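Local structure of G/U mismatch-specific DNA glycosylase (Deinococcus radiodurans, 2C2Q) at residues 17-21 with 71-75; 28-34 with 80-86; 107-111 with 146-152. The protein is a mismatch-specific DNA glycosylase with an alpha/beta fold, a member of the uracil-DNA glycosylase superfamily. The protein carries 1 engineered substitution. Residues are numbered along the deposited sequence.

Contact 1: 17-21 with 71-75; sequences LVPDV and EYATL
An irregular run, 17-21, extended from Val18 onward, meets the 3-10 segment 71-75. Leu17 bends (phi/psi -69/-36) before Val18 turns extended at -139/136. Val18, chi1 t, points its CB toward Tyr72 and brings CG1 to 3.8 Å from Tyr72 OH. Pro19 (-57/143) places CD 3.4 Å from Tyr72 OH, in van der Waals contact. Asp20 turns its CB away, salt-bridged to Lys87 and Lys109. Val21, chi1 t, buries most on this side: its CG2 lies 3.5 Å from Tyr72 CD1, at the ring edge, and 4.0 Å from the CA of Ala73, the CA closest to Val21 CA across the segments (6.0 Å). Tyr72 has chi1 p and chi2 near 97°, setting its ring against Val18 and Val21. The i to i+3 backbone hydrogen bonds Thr74 N to Glu71 O (2.9 Å) and Leu75 N to Tyr72 O (3.2 Å) hold the 3-10 segment. Two loops of the glycosylase fold join alongside edge strand 80-84: Val21 and Tyr72 touch Leu82, and Tyr72 packs on Trp54 of helix 53-59.

Contact 2: 28-34 with 80-86; sequences LVLVGTA and LGLTDVA
Strands 28-32 and 80-84 run parallel, 4.5 Å apart at closest approach and crossing at -25°, with Leu28 opposite Leu80 and Gly32 opposite Asp84. Backbone hydrogen bonds Gly81 N to Leu28 O (2.8 Å), Leu30 N to Gly81 O (3.0 Å), Thr83 N to Leu30 O (3.3 Å) and Gly32 N to Thr83 O (3.1 Å) fix the register. Leu28, Leu30, Leu80, Leu82 and, further along, Asp84 share one face. Leu28 (t, p) sets CD2 3.8 Å from Leu80 CG; Leu30 (m, chi2 144°, off-well) sets CD1 3.9 Å from Leu80 CD2, Leu80 being off-well at chi1 -93°; Leu82 (m, t) curls CD2 to 3.9 Å from Leu30 CB. Val29, Val31 and Thr83, all chi1 t, line the other; Thr83 OG1 bonds Asp20. Asp84, chi1 m, puts OD1 2.9 Å from Gly32 N, a weak hydrogen bond where a CB on Gly32 would clash. An acetate beside Asp84 is consistent with a pocket at the C-terminal strand ends, as in this superfamily's parallel-stranded alpha/beta fold.

Contact 3: 107-111 with 146-152; sequences RRKVE and LDWPAET
In the alpha/beta fold, helix 103-113 packs against the sheet and is flanked by loop 146-152 ahead of strand 153-156. There, Leu146 is tied to Arg107 by a water that accepts from Arg107 NH2 (3.2 Å) and Leu146 N (3.0 Å) and donates to Leu146 O (2.7 Å). The Leu146-Asp147 peptide is cis, and Asp147 turns its CB away. Trp148 (chi1 t, chi2 -99°) starts away, yet its indole swings back: CE3 lies 3.3 Å from Arg107 NH1, which sits at the indole edge, while CZ3 lies over a guanidinium face. Arg107 gets there with chi1 m, chi2 and chi3 t. Pro149 comes nearest the helix backbone, its CA 6.6 Å from Glu111 CA, and rests CD 4.1 Å from Val110 CG1. It begins a type I turn, closed by Thr152 N to Pro149 O (2.8 Å). Val110, Trp148 and Thr152 all touch Val118 of strand 117-120. With Val110 at chi1 t and Thr152 at chi1 m, Val110 CG1 stands 3.9 Å from Thr152 CG2.

Contact 2 is the buried centre, about 3 Å from the middle of the chain, where backbone hydrogen bonds set the register of two strands. Contacts 1 and 3, centred 21 Å apart, are partly buried and rely on side-chain packing, with a water bridging only in contact 3. Contact 1 borders edge strand 80-84 directly: Val21 O lies 2.8 Å from Leu82 N, a probable hydrogen bond. Contact 3 uses helix 103-113, the next helix after that strand. Asp20 links all three places: its OD2 forms a 2.8 Å salt bridge to Lys109 NZ, and its OD1 sits 2.7 Å from Thr83 OG1, a probable hydrogen bond.

Contact 1: 17-21 with 71-75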
loop_
_atom_site.group_PDB
_atom_site.type_symbol
_atom_site.label_atom_id
_atom_site.label_comp_id
_atom_site.label_asym_id
_atom_site.label_seq_id
_atom_site.Cartn_x
_atom_site.Cartn_y
_atom_site.Cartn_z
ATOM N N LEU A 17 -7.302 13.609 0.385
ATOM C CA LEU A 17 -8.696 13.193 0.498
ATOM C C LEU A 17 -8.874 12.298 1.719
ATOM O O LEU A 17 -9.883 12.378 2.406
ATOM C CB LEU A 17 -9.192 12.495 -0.782
ATOM C CG LEU A 17 -9.012 13.245 -2.131
ATOM C CD1 LEU A 17 -9.604 12.466 -3.227
ATOM C CD2 LEU A 17 -9.629 14.671 -2.040
ATOM N N VAL A 18 -7.857 11.456 2.022
ATOM C CA VAL A 18 -7.857 10.586 3.181
ATOM C C VAL A 18 -6.411 10.644 3.776
ATOM O O VAL A 18 -5.491 10.726 2.968
ATOM C CB VAL A 18 -8.149 9.129 2.808
ATOM C CG1 VAL A 18 -8.352 8.345 4.106
ATOM C CG2 VAL A 18 -9.460 9.075 1.927
ATOM N N PRO A 19 -6.252 10.755 5.099
ATOM C CA PRO A 19 -4.911 10.828 5.711
ATOM C C PRO A 19 -4.040 9.615 5.341
ATOM O O PRO A 19 -4.552 8.480 5.187
ATOM C CB PRO A 19 -5.182 10.804 7.217
ATOM C CG PRO A 19 -6.525 11.438 7.357
ATOM C CD PRO A 19 -7.300 10.847 6.153
ATOM N N ASP A 20 -2.768 9.867 5.150
ATOM C CA ASP A 20 -1.736 8.813 5.310
ATOM C C ASP A 20 -1.733 8.178 6.687
ATOM O O ASP A 20 -2.165 8.800 7.683
ATOM C CB ASP A 20 -0.387 9.387 5.021
ATOM C CG ASP A 20 -0.183 9.572 3.550
ATOM O OD1 ASP A 20 -0.940 8.968 2.698
ATOM O OD2 ASP A 20 0.710 10.348 3.164
ATOM N N VAL A 21 -1.316 6.893 6.761
ATOM C CA VAL A 21 -1.046 6.271 8.039
ATOM C C VAL A 21 0.441 5.918 8.020
ATOM O O VAL A 21 0.867 4.897 7.421
ATOM C CB VAL A 21 -1.917 4.998 8.237
ATOM C CG1 VAL A 21 -1.623 4.276 9.545
ATOM C CG2 VAL A 21 -3.408 5.360 8.068
ATOM N N GLU A 71 -11.478 1.398 10.398
ATOM C CA GLU A 71 -10.423 1.042 11.347
ATOM C C GLU A 71 -9.015 1.162 10.768
ATOM O O GLU A 71 -8.042 0.813 11.430
ATOM C CB GLU A 71 -10.720 -0.362 11.893
ATOM C CG GLU A 71 -11.834 -0.352 12.965
ATOM C CD GLU A 71 -12.276 -1.756 13.384
ATOM O OE1 GLU A 71 -12.076 -2.690 12.602
ATOM O OE2 GLU A 71 -12.822 -1.906 14.517
ATOM N N TYR A 72 -8.909 1.702 9.542
ATOM C CA TYR A 72 -7.644 1.654 8.836
ATOM C C TYR A 72 -6.452 2.250 9.612
ATOM O O TYR A 72 -5.293 1.790 9.498
ATOM C CB TYR A 72 -7.789 2.328 7.486
ATOM C CG TYR A 72 -7.920 3.836 7.601
ATOM C CD1 TYR A 72 -6.780 4.634 7.434
ATOM C CD2 TYR A 72 -9.175 4.442 7.867
ATOM C CE1 TYR A 72 -6.833 6.059 7.553
ATOM C CE2 TYR A 72 -9.276 5.873 7.987
ATOM C CZ TYR A 72 -8.101 6.650 7.813
ATOM O OH TYR A 72 -8.150 8.041 7.917
ATOM N N ALA A 73 -6.718 3.318 10.375
ATOM C CA ALA A 73 -5.663 3.990 11.109
ATOM C C ALA A 73 -5.066 3.219 12.280
ATOM O O ALA A 73 -4.047 3.639 12.831
ATOM C CB ALA A 73 -6.073 5.457 11.561
ATOM N N THR A 74 -5.689 2.078 12.657
ATOM C CA THR A 74 -5.196 1.276 13.732
ATOM C C THR A 74 -4.088 0.332 13.278
ATOM O O THR A 74 -3.422 -0.308 14.091
ATOM C CB THR A 74 -6.333 0.462 14.382
ATOM O OG1 THR A 74 -6.800 -0.546 13.449
ATOM C CG2 THR A 74 -7.586 1.340 14.728
ATOM N N LEU A 75 -3.859 0.272 11.969
ATOM C CA LEU A 75 -2.896 -0.673 11.461
ATOM C C LEU A 75 -1.490 -0.608 12.085
ATOM O O LEU A 75 -0.796 -1.640 12.117
ATOM C CB LEU A 75 -2.770 -0.566 9.920
ATOM C CG LEU A 75 -3.918 -1.186 9.091
ATOM C CD1 LEU A 75 -3.639 -0.955 7.599
ATOM C CD2 LEU A 75 -4.001 -2.697 9.404
#

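Contact 2: 28-34 with 80-86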
loop_
_atom_site.group_PDB
_atom_site.type_symbol
_atom_site.label_atom_id
_atom_site.label_comp_id
_atom_site.label_asym_id
_atom_site.label_seq_id
_atom_site.Cartn_x
_atom_site.Cartn_y
_atom_site.Cartn_z
ATOM N N LEU A 28 5.648 -2.558 7.413
ATOM C CA LEU A 28 5.127 -2.680 6.086
ATOM C C LEU A 28 4.209 -1.473 5.805
ATOM O O LEU A 28 3.288 -1.236 6.576
ATOM C CB LEU A 28 4.277 -3.958 5.990
ATOM C CG LEU A 28 3.288 -4.105 4.773
ATOM C CD1 LEU A 28 4.085 -4.090 3.451
ATOM C CD2 LEU A 28 2.423 -5.367 4.904
ATOM N N VAL A 29 4.467 -0.793 4.703
ATOM C CA VAL A 29 3.486 0.180 4.211
ATOM C C VAL A 29 2.916 -0.313 2.880
ATOM O O VAL A 29 3.670 -0.597 1.931
ATOM C CB VAL A 29 4.168 1.538 4.019
ATOM C CG1 VAL A 29 3.267 2.554 3.260
ATOM C CG2 VAL A 29 4.692 2.106 5.375
ATOM N N LEU A 30 1.590 -0.322 2.820
ATOM C CA LEU A 30 0.812 -0.825 1.655
ATOM C C LEU A 30 0.365 0.403 0.876
ATOM O O LEU A 30 -0.298 1.298 1.439
ATOM C CB LEU A 30 -0.371 -1.649 2.094
ATOM C CG LEU A 30 0.099 -3.005 2.680
ATOM C CD1 LEU A 30 -0.841 -3.393 3.854
ATOM C CD2 LEU A 30 0.214 -4.062 1.482
ATOM N N VAL A 31 0.785 0.470 -0.373
ATOM C CA VAL A 31 0.593 1.669 -1.197
ATOM C C VAL A 31 -0.353 1.383 -2.391
ATOM O O VAL A 31 -0.043 0.498 -3.241
ATOM C CB VAL A 31 1.922 2.161 -1.764
ATOM C CG1 VAL A 31 1.688 3.444 -2.614
ATOM C CG2 VAL A 31 2.980 2.389 -0.634
ATOM N N GLY A 32 -1.503 2.039 -2.443
ATOM C CA GLY A 32 -2.417 1.835 -3.562
ATOM C C GLY A 32 -2.212 2.863 -4.672
ATOM O O GLY A 32 -1.304 3.683 -4.600
ATOM N N THR A 33 -3.069 2.849 -5.692
ATOM C CA THR A 33 -2.995 3.910 -6.740
ATOM C C THR A 33 -3.584 5.227 -6.202
ATOM O O THR A 33 -2.922 6.286 -6.167
ATOM C CB THR A 33 -3.815 3.432 -7.947
ATOM O OG1 THR A 33 -5.026 2.851 -7.468
ATOM C CG2 THR A 33 -3.090 2.234 -8.674
ATOM N N ALA A 34 -4.842 5.154 -5.774
ATOM C CA ALA A 34 -5.636 6.295 -5.339
ATOM C C ALA A 34 -6.862 5.737 -4.664
ATOM O O ALA A 34 -7.271 4.566 -4.954
ATOM C CB ALA A 34 -6.075 7.156 -6.505
ATOM N N LEU A 80 1.821 -1.990 10.478
ATOM C CA LEU A 80 1.432 -1.674 9.104
ATOM C C LEU A 80 1.013 -0.194 8.985
ATOM O O LEU A 80 0.404 0.353 9.915
ATOM C CB LEU A 80 0.258 -2.529 8.652
ATOM C CG LEU A 80 0.636 -3.846 7.917
ATOM C CD1 LEU A 80 1.608 -4.693 8.837
ATOM C CD2 LEU A 80 -0.608 -4.588 7.543
ATOM N N GLY A 81 1.337 0.388 7.846
ATOM C CA GLY A 81 0.874 1.742 7.452
ATOM C C GLY A 81 0.288 1.758 6.049
ATOM O O GLY A 81 0.250 0.716 5.342
ATOM N N LEU A 82 -0.104 2.950 5.602
ATOM C CA LEU A 82 -0.869 3.089 4.382
ATOM C C LEU A 82 -0.576 4.432 3.741
ATOM O O LEU A 82 -0.463 5.480 4.452
ATOM C CB LEU A 82 -2.394 3.064 4.628
ATOM C CG LEU A 82 -2.991 1.739 5.142
ATOM C CD1 LEU A 82 -4.398 1.995 5.560
ATOM C CD2 LEU A 82 -2.882 0.719 3.919
ATOM N N THR A 83 -0.484 4.405 2.439
ATOM C CA THR A 83 -0.580 5.640 1.616
ATOM C C THR A 83 -0.968 5.248 0.165
ATOM O O THR A 83 -1.220 4.081 -0.091
ATOM C CB THR A 83 0.738 6.468 1.673
ATOM O OG1 THR A 83 0.586 7.697 0.933
ATOM C CG2 THR A 83 1.932 5.708 1.024
ATOM N N ASP A 84 -0.948 6.198 -0.762
ATOM C CA ASP A 84 -1.250 5.948 -2.167
ATOM C C ASP A 84 -0.358 6.811 -3.038
ATOM O O ASP A 84 0.095 7.865 -2.600
ATOM C CB ASP A 84 -2.691 6.336 -2.475
ATOM C CG ASP A 84 -3.722 5.354 -1.895
ATOM O OD1 ASP A 84 -3.504 4.103 -1.922
ATOM O OD2 ASP A 84 -4.831 5.755 -1.457
ATOM N N VAL A 85 -0.202 6.423 -4.287
ATOM C CA VAL A 85 0.610 7.242 -5.204
ATOM C C VAL A 85 -0.090 8.562 -5.498
ATOM O O VAL A 85 0.554 9.614 -5.645
ATOM C CB VAL A 85 0.921 6.451 -6.496
ATOM C CG1 VAL A 85 1.857 7.249 -7.432
ATOM C CG2 VAL A 85 1.537 5.052 -6.158
ATOM N N ALA A 86 -1.415 8.525 -5.613
ATOM C CA ALA A 86 -2.242 9.720 -5.802
ATOM C C ALA A 86 -3.094 9.994 -4.530
ATOM O O ALA A 86 -3.926 9.155 -4.129
ATOM C CB ALA A 86 -3.117 9.553 -6.995
#

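Contact 3: 107-111 with 146-152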
loop_
_atom_site.group_PDB
_atom_site.type_symbol
_atom_site.label_atom_id
_atom_site.label_comp_id
_atom_site.label_asym_id
_atom_site.label_seq_id
_atom_site.Cartn_x
_atom_site.Cartn_y
_atom_site.Cartn_z
ATOM N N ARG A 107 8.148 8.844 -2.440
ATOM C CA ARG A 107 9.558 8.530 -2.192
ATOM C C ARG A 107 10.093 9.320 -1.027
ATOM O O ARG A 107 10.805 8.767 -0.209
ATOM C CB ARG A 107 10.349 8.763 -3.453
ATOM C CG ARG A 107 10.316 7.570 -4.427
ATOM C CD ARG A 107 11.021 7.918 -5.776
ATOM N NE ARG A 107 10.930 6.865 -6.802
ATOM C CZ ARG A 107 11.709 5.788 -6.876
ATOM N NH1 ARG A 107 12.664 5.564 -5.963
ATOM N NH2 ARG A 107 11.520 4.900 -7.861
ATOM N N ARG A 108 9.706 10.584 -0.908
ATOM C CA ARG A 108 10.108 11.400 0.261
ATOM C C ARG A 108 9.614 10.845 1.592
ATOM O O ARG A 108 10.334 10.846 2.581
ATOM C CB ARG A 108 9.643 12.832 0.119
ATOM C CG ARG A 108 10.361 13.562 -0.991
ATOM C CD ARG A 108 9.668 14.875 -1.466
ATOM N NE ARG A 108 9.380 15.830 -0.397
ATOM C CZ ARG A 108 8.168 16.323 -0.130
ATOM N NH1 ARG A 108 7.117 15.941 -0.866
ATOM N NH2 ARG A 108 7.999 17.195 0.873
ATOM N N LYS A 109 8.369 10.358 1.607
ATOM C CA LYS A 109 7.840 9.716 2.768
ATOM C C LYS A 109 8.632 8.430 3.125
ATOM O O LYS A 109 8.831 8.135 4.267
ATOM C CB LYS A 109 6.348 9.407 2.553
ATOM C CG LYS A 109 5.470 10.667 2.465
ATOM C CD LYS A 109 4.080 10.310 1.893
ATOM C CE LYS A 109 3.362 11.542 1.507
ATOM N NZ LYS A 109 2.017 11.230 0.840
ATOM N N VAL A 110 8.959 7.614 2.124
ATOM C CA VAL A 110 9.627 6.361 2.379
ATOM C C VAL A 110 11.012 6.634 2.998
ATOM O O VAL A 110 11.436 5.924 3.894
ATOM C CB VAL A 110 9.748 5.545 1.109
ATOM C CG1 VAL A 110 10.600 4.308 1.342
ATOM C CG2 VAL A 110 8.348 5.090 0.663
ATOM N N GLU A 111 11.645 7.677 2.496
ATOM C CA GLU A 111 13.001 8.080 2.930
ATOM C C GLU A 111 12.938 8.557 4.371
ATOM O O GLU A 111 13.845 8.311 5.154
ATOM C CB GLU A 111 13.531 9.212 2.048
ATOM C CG GLU A 111 14.844 9.839 2.577
ATOM C CD GLU A 111 15.945 8.818 2.885
ATOM O OE1 GLU A 111 16.101 7.825 2.124
ATOM O OE2 GLU A 111 16.680 9.000 3.895
ATOM N N LEU A 146 16.370 1.644 -7.164
ATOM C CA LEU A 146 17.048 2.968 -7.374
ATOM C C LEU A 146 16.202 4.276 -7.280
ATOM O O LEU A 146 15.285 4.518 -8.069
ATOM C CB LEU A 146 17.804 3.015 -8.716
ATOM C CG LEU A 146 19.002 2.121 -9.100
ATOM C CD1 LEU A 146 19.422 2.421 -10.559
ATOM C CD2 LEU A 146 20.221 2.215 -8.112
ATOM N N ASP A 147 16.488 5.083 -6.265
ATOM C CA ASP A 147 17.085 4.506 -5.079
ATOM C C ASP A 147 16.247 4.665 -3.812
ATOM O O ASP A 147 15.275 5.413 -3.790
ATOM C CB ASP A 147 18.546 4.876 -4.872
ATOM C CG ASP A 147 19.301 3.727 -4.270
ATOM O OD1 ASP A 147 20.137 3.943 -3.356
ATOM O OD2 ASP A 147 19.069 2.551 -4.634
ATOM N N TRP A 148 16.653 3.957 -2.759
ATOM C CA TRP A 148 15.694 3.414 -1.838
ATOM C C TRP A 148 16.491 2.936 -0.628
ATOM O O TRP A 148 17.600 2.361 -0.782
ATOM C CB TRP A 148 15.040 2.223 -2.585
ATOM C CG TRP A 148 13.666 1.835 -2.216
ATOM C CD1 TRP A 148 13.318 0.809 -1.387
ATOM C CD2 TRP A 148 12.430 2.417 -2.674
ATOM N NE1 TRP A 148 11.951 0.731 -1.277
ATOM C CE2 TRP A 148 11.378 1.701 -2.059
ATOM C CE3 TRP A 148 12.103 3.474 -3.529
ATOM C CZ2 TRP A 148 10.013 2.015 -2.271
ATOM C CZ3 TRP A 148 10.742 3.792 -3.734
ATOM C CH2 TRP A 148 9.726 3.076 -3.100
ATOM N N PRO A 149 15.964 3.146 0.576
ATOM C CA PRO A 149 16.657 2.658 1.766
ATOM C C PRO A 149 16.820 1.137 1.580
ATOM O O PRO A 149 15.830 0.433 1.253
ATOM C CB PRO A 149 15.691 3.005 2.917
ATOM C CG PRO A 149 14.801 4.159 2.338
ATOM C CD PRO A 149 14.665 3.781 0.893
ATOM N N ALA A 150 18.045 0.644 1.773
ATOM C CA ALA A 150 18.381 -0.738 1.466
ATOM C C ALA A 150 17.620 -1.665 2.388
ATOM O O ALA A 150 17.431 -2.864 2.087
ATOM C CB ALA A 150 19.873 -0.970 1.699
ATOM N N GLU A 151 17.206 -1.125 3.535
ATOM C CA GLU A 151 16.550 -2.001 4.516
ATOM C C GLU A 151 15.057 -1.916 4.267
ATOM O O GLU A 151 14.262 -2.553 5.007
ATOM C CB GLU A 151 16.953 -1.655 5.953
ATOM C CG GLU A 151 18.343 -2.242 6.290
ATOM C CD GLU A 151 19.001 -1.621 7.513
ATOM O OE1 GLU A 151 18.851 -0.384 7.711
ATOM O OE2 GLU A 151 19.691 -2.399 8.264
ATOM N N THR A 152 14.718 -1.196 3.196
ATOM C CA THR A 152 13.291 -1.069 2.694
ATOM C C THR A 152 13.103 -1.919 1.424
ATOM O O THR A 152 13.464 -1.518 0.356
ATOM C CB THR A 152 12.896 0.407 2.338
ATOM O OG1 THR A 152 12.944 1.235 3.514
ATOM C CG2 THR A 152 11.377 0.472 1.872
HETATM O O HOH W 1 13.518 2.457 -7.843
#